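Local coordinates for DPS family protein (Vibrio cholerae O1 biovar El Tor, PDB 3IQ1), which probably binds and oxidises iron as a twelve-subunit, ferritin-like protein of the Dps family, at residues 21-26 / 75-80. Residues are numbered along the deposited sequence; the frame is centred on the assembly and turned at random.
Sequences NALNNL and LTLSAR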
ATOM      1  N   ASN B  21      -0.852  17.112 -38.656  1.00  6.57           N
ATOM      2  CA  ASN B  21      -0.917  16.155 -39.776  1.00  5.85           C
ATOM      3  C   ASN B  21       0.148  15.039 -39.656  1.00  6.33           C
ATOM      4  O   ASN B  21      -0.169  13.822 -39.794  1.00  7.00           O
ATOM      5  CB  ASN B  21      -0.725  16.864 -41.096  1.00  6.11           C
ATOM      6  CG  ASN B  21      -1.872  17.785 -41.471  1.00 11.64           C
ATOM      7  OD1 ASN B  21      -2.956  17.705 -40.904  1.00 16.20           O
ATOM      8  ND2 ASN B  21      -1.637  18.660 -42.484  1.00 17.61           N
ATOM      9  N   ALA B  22       1.370  15.433 -39.329  1.00  6.26           N
ATOM     10  CA  ALA B  22       2.468  14.476 -39.172  1.00  5.50           C
ATOM     11  C   ALA B  22       2.251  13.588 -37.938  1.00  4.29           C
ATOM     12  O   ALA B  22       2.500  12.362 -37.993  1.00  5.79           O
ATOM     13  CB  ALA B  22       3.809  15.202 -39.017  1.00  5.29           C
ATOM     14  N   LEU B  23       1.762  14.204 -36.847  1.00  4.45           N
ATOM     15  CA  LEU B  23       1.413  13.465 -35.667  1.00  4.32           C
ATOM     16  C   LEU B  23       0.290  12.425 -35.918  1.00  4.26           C
ATOM     17  O   LEU B  23       0.281  11.350 -35.331  1.00  5.00           O
ATOM     18  CB  LEU B  23       1.078  14.368 -34.502  1.00  5.83           C
ATOM     19  CG  LEU B  23       2.259  15.194 -33.897  1.00  4.38           C
ATOM     20  CD1 LEU B  23       1.701  16.310 -33.041  1.00  7.42           C
ATOM     21  CD2 LEU B  23       3.219  14.296 -33.082  1.00  5.11           C
ATOM     22  N   ASN B  24      -0.682  12.786 -36.723  1.00  3.70           N
ATOM     23  CA  ASN B  24      -1.741  11.882 -37.081  1.00  3.89           C
ATOM     24  C   ASN B  24      -1.211  10.725 -37.883  1.00  4.75           C
ATOM     25  O   ASN B  24      -1.657   9.575 -37.674  1.00  4.30           O
ATOM     26  CB  ASN B  24      -2.833  12.603 -37.892  1.00  3.97           C
ATOM     27  CG  ASN B  24      -4.008  12.965 -37.088  1.00  5.77           C
ATOM     28  OD1 ASN B  24      -4.582  14.086 -37.251  1.00  9.67           O
ATOM     29  ND2 ASN B  24      -4.425  12.052 -36.224  1.00  3.19           N
ATOM     30  N   ASN B  25      -0.254  10.961 -38.782  1.00  5.66           N
ATOM     31  CA  ASN B  25       0.349   9.805 -39.515  1.00  5.86           C
ATOM     32  C   ASN B  25       1.112   8.908 -38.559  1.00  6.05           C
ATOM     33  O   ASN B  25       1.104   7.696 -38.646  1.00  6.03           O
ATOM     34  CB  ASN B  25       1.223  10.269 -40.672  1.00  6.59           C
ATOM     35  CG  ASN B  25       0.416  10.819 -41.806  1.00 10.47           C
ATOM     36  OD1 ASN B  25      -0.768  10.443 -42.021  1.00 12.37           O
ATOM     37  ND2 ASN B  25       1.064  11.690 -42.609  1.00 12.39           N
ATOM     38  N   LEU B  26       1.765   9.521 -37.588  1.00  5.69           N
ATOM     39  CA  LEU B  26       2.441   8.749 -36.553  1.00  5.48           C
ATOM     40  C   LEU B  26       1.454   7.887 -35.767  1.00  5.22           C
ATOM     41  O   LEU B  26       1.726   6.728 -35.486  1.00  4.83           O
ATOM     42  CB  LEU B  26       3.227   9.650 -35.627  1.00  5.09           C
ATOM     43  CG  LEU B  26       4.056   9.002 -34.496  1.00  4.95           C
ATOM     44  CD1 LEU B  26       5.184   8.150 -35.003  1.00  5.41           C
ATOM     45  CD2 LEU B  26       4.563  10.097 -33.569  1.00  5.24           C
ATOM     46  N   LEU B  75      -5.082  16.977 -30.228  1.00  5.35           N
ATOM     47  CA  LEU B  75      -6.209  17.798 -29.732  1.00  5.22           C
ATOM     48  C   LEU B  75      -5.684  19.141 -29.167  1.00  6.44           C
ATOM     49  O   LEU B  75      -6.323  20.172 -29.298  1.00  6.49           O
ATOM     50  CB  LEU B  75      -6.964  17.010 -28.643  1.00  5.40           C
ATOM     51  CG  LEU B  75      -7.800  15.833 -29.150  1.00  7.34           C
ATOM     52  CD1 LEU B  75      -8.050  14.813 -28.015  1.00  9.03           C
ATOM     53  CD2 LEU B  75      -9.083  16.368 -29.776  1.00  9.13           C
ATOM     54  N   THR B  76      -4.539  19.093 -28.514  1.00  4.65           N
ATOM     55  CA  THR B  76      -3.914  20.225 -27.862  1.00  5.05           C
ATOM     56  C   THR B  76      -3.509  21.265 -28.902  1.00  5.28           C
ATOM     57  O   THR B  76      -3.614  22.455 -28.638  1.00  5.08           O
ATOM     58  CB  THR B  76      -2.731  19.753 -26.975  1.00  5.21           C
ATOM     59  OG1 THR B  76      -3.262  18.991 -25.845  1.00  6.04           O
ATOM     60  CG2 THR B  76      -1.957  20.896 -26.390  1.00  6.35           C
ATOM     61  N   LEU B  77      -3.182  20.799 -30.091  1.00  4.81           N
ATOM     62  CA  LEU B  77      -2.843  21.632 -31.244  1.00  4.67           C
ATOM     63  C   LEU B  77      -4.088  22.093 -32.019  1.00  6.87           C
ATOM     64  O   LEU B  77      -3.957  22.655 -33.102  1.00  6.99           O
ATOM     65  CB  LEU B  77      -1.844  20.915 -32.185  1.00  5.49           C
ATOM     66  CG  LEU B  77      -0.435  20.702 -31.598  1.00  5.71           C
ATOM     67  CD1 LEU B  77       0.289  19.702 -32.524  1.00  7.47           C
ATOM     68  CD2 LEU B  77       0.316  22.007 -31.462  1.00  8.16           C
ATOM     69  N   SER B  78      -5.277  21.864 -31.450  1.00  8.02           N
ATOM     70  CA  SER B  78      -6.585  22.208 -32.080  1.00  8.17           C
ATOM     71  C   SER B  78      -6.759  21.509 -33.410  1.00  9.71           C
ATOM     72  O   SER B  78      -7.244  22.083 -34.371  1.00 11.57           O
ATOM     73  CB  SER B  78      -6.778  23.720 -32.208  1.00  9.87           C
ATOM     74  OG  SER B  78      -6.816  24.300 -30.922  1.00 10.85           O
ATOM     75  N   ALA B  79      -6.370  20.256 -33.442  1.00  8.68           N
ATOM     76  CA  ALA B  79      -6.549  19.431 -34.599  1.00  9.45           C
ATOM     77  C   ALA B  79      -7.351  18.173 -34.231  1.00 11.04           C
ATOM     78  O   ALA B  79      -7.558  17.863 -33.063  1.00 11.34           O
ATOM     79  CB  ALA B  79      -5.136  19.094 -35.244  1.00  8.51           C
ATOM     80  N   ARG B  80      -7.785  17.439 -35.264  1.00 11.28           N
ATOM     81  CA  ARG B  80      -8.599  16.250 -35.092  1.00 10.97           C
ATOM     82  C   ARG B  80      -7.769  14.967 -35.096  1.00  9.70           C
ATOM     83  O   ARG B  80      -7.178  14.669 -36.105  1.00 10.20           O
ATOM     84  CB  ARG B  80      -9.553  16.184 -36.310  1.00 11.80           C
ATOM     85  CG  ARG B  80     -10.436  14.948 -36.377  1.00 12.28           C
ATOM     86  CD  ARG B  80     -11.276  14.992 -37.634  1.00 13.73           C
ATOM     87  NE  ARG B  80     -12.195  13.866 -37.807  1.00 14.01           N
ATOM     88  CZ  ARG B  80     -11.846  12.644 -38.212  1.00 12.13           C
ATOM     89  NH1 ARG B  80     -10.585  12.304 -38.440  1.00 14.34           N
ATOM     90  NH2 ARG B  80     -12.789  11.710 -38.323  1.00 13.48           N
TER
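Asn24, buried on helix 13-43, brings its side-chain amide up to the backbone carbonyl of Arg80; as modelled, OD1 of Asn24 lies 2.9 Å from O of Arg80, but the amide is probably turned over, and turned back it may donate a hydrogen bond there. The preceding residue, Leu23, meets Leu77 through single methyl groups, CD1 of Leu23 to CD1 of Leu77 at 3.7 Å, the two side chains crossing at about a right angle. In both leucines CG stands anti to the carbonyl carbon (chi1 -68° in each), which turns the CD1 methyls toward each other. The other segment is the C-terminal end of helix 49-76 and the loop that follows, closed by a Schellman motif with Ser78 as the positive-phi C-prime residue, N of Ser78 hydrogen-bonded to O of Leu75 at 2.9 Å, and N of Ala79 reaching back to O of Ile74. This turn sets Leu77 facing Leu23, then leads the chain past Asn24. Ile74, Thr136 and Met140 pack around Leu23, so the leucine pair is buried near one end of the four-helix bundle of the ferritin-like fold, where Leu77 also touches Ile9 and Asp133 in loops. Arg80 directs its extended side chain elsewhere, its NE in a salt bridge with Asp99 of a neighbouring subunit. One methyl contact, and possibly a hydrogen bond from the amide of Asn24, thus join the end of helix 49-76 to helix 13-43, while the charge of Arg80 serves the subunit interface.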